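Local atomic coordinates of borrelidin polyketide synthase, type I (Streptomyces parvulus, PDB entry 6OBT), a protein that probably catalyses the dehydration of beta-hydroxyacyl intermediates, as the dehydratase domain of a modular polyketide synthase that builds borrelidin. Residues A[78-90]-A[102-114]. Sequence-based numbering, arbitrary orientation.
Sequences QVLLPGVVWVELA and VDELTLQSPLVLG
Leu111, Leu113 and Val79 bury the most surface here, at the end where 78-90 and 102-114 run antiparallel as extended chains. Leu113 N donates to Val79 O (2.8 Å) and Leu81 N to Leu111 O (2.9 Å), bracketing a single bridge between Leu80 and Val112. A water continues the ladder, accepting from Val79 N and donating to Leu113 O. On one side of the paired chains CG1 of Val79 packs on CB of Leu113 (4.1 Å), and Leu81 meets Leu111 both CB to CB and CD2 to CD2. On the other side Leu80 splits its branches: CD1 lies alongside Pro110 CB, while CD2 presses on Val112 CG2 at a tight 3.4 Å.

With CG anti to the backbone N (chi1 -177°), Leu111 also brings CD2 to CZ2 of Trp86 (4.2 Å), linking the bridge to helix 83-90. Leu81 CD2 sits over one face of that indole, near its rim. Farther along, the axes of helix 83-90 and strand 102-107 pass 9.3 Å apart, their directions 149° apart and so roughly antiparallel. Leu107 CD1 reaches the bare CA of Gly83 (3.5 Å) and its CD2 Trp86 CD1; Leu105 CD2 lies against the backbone O of Trp86 (3.6 Å) and touches Val87 CG2, and Val102 meets Ala90. Helix 83-97 packed through apolar side chains on an antiparallel sheet is characteristic of one hotdog half of the double-hotdog fold of polyketide synthase dehydratases.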
loop_
_atom_site.group_PDB
_atom_site.type_symbol
_atom_site.label_atom_id
_atom_site.label_comp_id
_atom_site.label_asym_id
_atom_site.label_seq_id
_atom_site.Cartn_x
_atom_site.Cartn_y
_atom_site.Cartn_z
ATOM N N GLN A 78 -15.249 -17.483 -21.125
ATOM C CA GLN A 78 -14.264 -16.690 -20.402
ATOM C C GLN A 78 -14.496 -16.806 -18.904
ATOM O O GLN A 78 -15.637 -16.722 -18.434
ATOM C CB GLN A 78 -14.332 -15.223 -20.823
ATOM C CG GLN A 78 -13.855 -14.945 -22.243
ATOM C CD GLN A 78 -13.631 -13.462 -22.487
ATOM O OE1 GLN A 78 -12.519 -13.028 -22.807
ATOM N NE2 GLN A 78 -14.690 -12.672 -22.324
ATOM N N VAL A 79 -13.416 -16.999 -18.152
ATOM C CA VAL A 79 -13.501 -16.906 -16.695
ATOM C C VAL A 79 -13.520 -15.426 -16.313
ATOM O O VAL A 79 -12.502 -14.735 -16.412
ATOM C CB VAL A 79 -12.343 -17.639 -16.005
ATOM C CG1 VAL A 79 -12.459 -17.510 -14.479
ATOM C CG2 VAL A 79 -12.310 -19.097 -16.421
ATOM N N LEU A 80 -14.678 -14.937 -15.866
ATOM C CA LEU A 80 -14.827 -13.571 -15.398
ATOM C C LEU A 80 -14.976 -13.585 -13.887
ATOM O O LEU A 80 -15.672 -14.446 -13.336
ATOM C CB LEU A 80 -16.062 -12.878 -15.986
ATOM C CG LEU A 80 -16.266 -12.640 -17.475
ATOM C CD1 LEU A 80 -17.182 -11.424 -17.689
ATOM C CD2 LEU A 80 -14.974 -12.499 -18.214
ATOM N N LEU A 81 -14.318 -12.636 -13.230
ATOM C CA LEU A 81 -14.626 -12.365 -11.837
ATOM C C LEU A 81 -16.085 -11.927 -11.738
ATOM O O LEU A 81 -16.529 -11.076 -12.521
ATOM C CB LEU A 81 -13.686 -11.281 -11.294
ATOM C CG LEU A 81 -13.691 -11.199 -9.763
ATOM C CD1 LEU A 81 -13.026 -12.439 -9.169
ATOM C CD2 LEU A 81 -12.966 -9.925 -9.295
ATOM N N PRO A 82 -16.880 -12.519 -10.858
ATOM C CA PRO A 82 -18.278 -12.088 -10.776
ATOM C C PRO A 82 -18.345 -10.647 -10.282
ATOM O O PRO A 82 -17.582 -10.234 -9.407
ATOM C CB PRO A 82 -18.920 -13.089 -9.804
ATOM C CG PRO A 82 -17.808 -13.816 -9.149
ATOM C CD PRO A 82 -16.558 -13.642 -9.964
ATOM N N GLY A 83 -19.212 -9.856 -10.917
ATOM C CA GLY A 83 -19.393 -8.472 -10.506
ATOM C C GLY A 83 -19.719 -8.310 -9.035
ATOM O O GLY A 83 -19.322 -7.318 -8.409
ATOM N N VAL A 84 -20.419 -9.279 -8.445
ATOM C CA VAL A 84 -20.734 -9.159 -7.022
ATOM C C VAL A 84 -19.476 -9.247 -6.163
ATOM O O VAL A 84 -19.513 -8.857 -4.995
ATOM C CB VAL A 84 -21.757 -10.212 -6.559
ATOM C CG1 VAL A 84 -23.144 -9.952 -7.191
ATOM C CG2 VAL A 84 -21.264 -11.612 -6.859
ATOM N N VAL A 85 -18.347 -9.731 -6.701
ATOM C CA VAL A 85 -17.118 -9.678 -5.907
ATOM C C VAL A 85 -16.778 -8.230 -5.561
ATOM O O VAL A 85 -16.338 -7.928 -4.444
ATOM C CB VAL A 85 -15.944 -10.364 -6.642
ATOM C CG1 VAL A 85 -14.617 -9.950 -6.000
ATOM C CG2 VAL A 85 -16.098 -11.877 -6.590
ATOM N N TRP A 86 -16.989 -7.310 -6.507
ATOM C CA TRP A 86 -16.644 -5.922 -6.219
ATOM C C TRP A 86 -17.590 -5.322 -5.190
ATOM O O TRP A 86 -17.190 -4.439 -4.430
ATOM C CB TRP A 86 -16.653 -5.090 -7.495
ATOM C CG TRP A 86 -15.707 -5.621 -8.592
ATOM C CD1 TRP A 86 -16.057 -6.052 -9.830
ATOM C CD2 TRP A 86 -14.279 -5.759 -8.507
ATOM N NE1 TRP A 86 -14.937 -6.457 -10.529
ATOM C CE2 TRP A 86 -13.835 -6.285 -9.736
ATOM C CE3 TRP A 86 -13.336 -5.494 -7.503
ATOM C CZ2 TRP A 86 -12.478 -6.539 -10.001
ATOM C CZ3 TRP A 86 -11.998 -5.746 -7.760
ATOM C CH2 TRP A 86 -11.582 -6.269 -8.998
ATOM N N VAL A 87 -18.839 -5.795 -5.129
ATOM C CA VAL A 87 -19.735 -5.303 -4.084
ATOM C C VAL A 87 -19.315 -5.849 -2.725
ATOM O O VAL A 87 -19.310 -5.123 -1.720
ATOM C CB VAL A 87 -21.203 -5.657 -4.399
ATOM C CG1 VAL A 87 -22.132 -5.012 -3.336
ATOM C CG2 VAL A 87 -21.570 -5.186 -5.785
ATOM N N GLU A 88 -19.009 -7.150 -2.668
ATOM C CA GLU A 88 -18.489 -7.768 -1.454
ATOM C C GLU A 88 -17.264 -7.026 -0.919
ATOM O O GLU A 88 -17.159 -6.760 0.295
ATOM C CB GLU A 88 -18.177 -9.244 -1.760
ATOM C CG GLU A 88 -17.037 -9.876 -0.939
ATOM C CD GLU A 88 -17.517 -10.324 0.423
ATOM O OE1 GLU A 88 -16.759 -10.983 1.163
ATOM O OE2 GLU A 88 -18.675 -10.006 0.752
ATOM N N LEU A 89 -16.318 -6.680 -1.806
ATOM C CA LEU A 89 -15.136 -5.936 -1.365
ATOM C C LEU A 89 -15.508 -4.546 -0.867
ATOM O O LEU A 89 -14.936 -4.063 0.108
ATOM C CB LEU A 89 -14.108 -5.841 -2.504
ATOM C CG LEU A 89 -13.481 -7.176 -2.897
ATOM C CD1 LEU A 89 -12.538 -7.030 -4.109
ATOM C CD2 LEU A 89 -12.769 -7.801 -1.720
ATOM N N ALA A 90 -16.449 -3.873 -1.538
ATOM C CA ALA A 90 -16.880 -2.568 -1.056
ATOM C C ALA A 90 -17.522 -2.676 0.324
ATOM O O ALA A 90 -17.262 -1.840 1.202
ATOM C CB ALA A 90 -17.851 -1.934 -2.051
ATOM N N VAL A 102 -23.133 0.542 1.018
ATOM C CA VAL A 102 -22.688 0.844 -0.342
ATOM C C VAL A 102 -23.836 1.644 -0.949
ATOM O O VAL A 102 -24.823 1.091 -1.441
ATOM C CB VAL A 102 -22.344 -0.419 -1.136
ATOM C CG1 VAL A 102 -21.888 -0.062 -2.540
ATOM C CG2 VAL A 102 -21.238 -1.217 -0.426
ATOM N N ASP A 103 -23.745 2.972 -0.823
ATOM C CA ASP A 103 -24.755 3.852 -1.405
ATOM C C ASP A 103 -24.903 3.599 -2.895
ATOM O O ASP A 103 -26.014 3.651 -3.443
ATOM C CB ASP A 103 -24.380 5.318 -1.169
ATOM C CG ASP A 103 -24.641 5.780 0.259
ATOM O OD1 ASP A 103 -24.417 6.979 0.538
ATOM O OD2 ASP A 103 -25.052 4.948 1.099
ATOM N N GLU A 104 -23.788 3.316 -3.567
ATOM C CA GLU A 104 -23.751 3.285 -5.021
ATOM C C GLU A 104 -22.499 2.536 -5.453
ATOM O O GLU A 104 -21.403 2.843 -4.967
ATOM C CB GLU A 104 -23.743 4.720 -5.560
ATOM C CG GLU A 104 -24.540 4.961 -6.806
ATOM C CD GLU A 104 -24.049 6.186 -7.552
ATOM O OE1 GLU A 104 -23.837 6.094 -8.783
ATOM O OE2 GLU A 104 -23.869 7.239 -6.900
ATOM N N LEU A 105 -22.652 1.562 -6.354
ATOM C CA LEU A 105 -21.494 0.954 -7.010
ATOM C C LEU A 105 -21.859 0.641 -8.456
ATOM O O LEU A 105 -22.889 0.014 -8.725
ATOM C CB LEU A 105 -21.014 -0.317 -6.299
ATOM C CG LEU A 105 -19.578 -0.693 -6.691
ATOM C CD1 LEU A 105 -18.577 0.315 -6.121
ATOM C CD2 LEU A 105 -19.219 -2.101 -6.266
ATOM N N THR A 106 -21.023 1.089 -9.384
ATOM C CA THR A 106 -21.276 0.924 -10.808
ATOM C C THR A 106 -20.114 0.147 -11.401
ATOM O O THR A 106 -18.954 0.547 -11.229
ATOM C CB THR A 106 -21.416 2.278 -11.503
ATOM O OG1 THR A 106 -22.233 3.141 -10.699
ATOM C CG2 THR A 106 -22.062 2.095 -12.869
ATOM N N LEU A 107 -20.414 -0.969 -12.059
ATOM C CA LEU A 107 -19.342 -1.776 -12.629
ATOM C C LEU A 107 -18.928 -1.220 -13.987
ATOM O O LEU A 107 -19.726 -0.607 -14.702
ATOM C CB LEU A 107 -19.774 -3.239 -12.746
ATOM C CG LEU A 107 -20.242 -3.840 -11.412
ATOM C CD1 LEU A 107 -20.561 -5.314 -11.518
ATOM C CD2 LEU A 107 -19.202 -3.609 -10.311
ATOM N N GLN A 108 -17.649 -1.416 -14.330
ATOM C CA GLN A 108 -17.119 -0.916 -15.593
ATOM C C GLN A 108 -16.544 -2.109 -16.340
ATOM O O GLN A 108 -17.286 -3.044 -16.650
ATOM C CB GLN A 108 -16.132 0.217 -15.356
ATOM C CG GLN A 108 -16.719 1.411 -14.622
ATOM C CD GLN A 108 -15.713 2.541 -14.472
ATOM O OE1 GLN A 108 -14.610 2.478 -15.015
ATOM N NE2 GLN A 108 -16.088 3.577 -13.732
ATOM N N SER A 109 -15.247 -2.131 -16.603
ATOM C CA SER A 109 -14.642 -3.207 -17.372
ATOM C C SER A 109 -14.678 -4.504 -16.572
ATOM O O SER A 109 -14.429 -4.490 -15.361
ATOM C CB SER A 109 -13.189 -2.858 -17.708
ATOM O OG SER A 109 -13.094 -1.548 -18.235
ATOM N N PRO A 110 -14.942 -5.636 -17.211
ATOM C CA PRO A 110 -14.876 -6.913 -16.499
ATOM C C PRO A 110 -13.430 -7.349 -16.306
ATOM O O PRO A 110 -12.503 -6.856 -16.958
ATOM C CB PRO A 110 -15.632 -7.870 -17.429
ATOM C CG PRO A 110 -15.352 -7.314 -18.802
ATOM C CD PRO A 110 -15.238 -5.811 -18.647
ATOM N N LEU A 111 -13.237 -8.279 -15.375
ATOM C CA LEU A 111 -11.910 -8.843 -15.120
ATOM C C LEU A 111 -11.888 -10.295 -15.594
ATOM O O LEU A 111 -12.559 -11.151 -15.013
ATOM C CB LEU A 111 -11.547 -8.744 -13.641
ATOM C CG LEU A 111 -10.139 -9.271 -13.361
ATOM C CD1 LEU A 111 -9.136 -8.448 -14.151
ATOM C CD2 LEU A 111 -9.829 -9.217 -11.879
ATOM N N VAL A 112 -11.100 -10.578 -16.627
ATOM C CA VAL A 112 -10.983 -11.927 -17.180
ATOM C C VAL A 112 -9.735 -12.580 -16.606
ATOM O O VAL A 112 -8.625 -12.047 -16.735
ATOM C CB VAL A 112 -10.927 -11.917 -18.715
ATOM C CG1 VAL A 112 -10.967 -13.343 -19.269
ATOM C CG2 VAL A 112 -12.051 -11.078 -19.295
ATOM N N LEU A 113 -9.901 -13.748 -15.995
ATOM C CA LEU A 113 -8.789 -14.485 -15.413
ATOM C C LEU A 113 -8.361 -15.582 -16.379
ATOM O O LEU A 113 -9.129 -16.508 -16.658
ATOM C CB LEU A 113 -9.162 -15.070 -14.054
ATOM C CG LEU A 113 -9.419 -14.034 -12.954
ATOM C CD1 LEU A 113 -10.050 -14.668 -11.723
ATOM C CD2 LEU A 113 -8.128 -13.316 -12.598
ATOM N N GLY A 114 -7.143 -15.465 -16.900
ATOM C CA GLY A 114 -6.585 -16.550 -17.673
ATOM C C GLY A 114 -6.161 -17.695 -16.779
ATOM O O GLY A 114 -6.083 -17.558 -15.556
HETATM O O HOH W 1 -10.878 -17.139 -19.292
#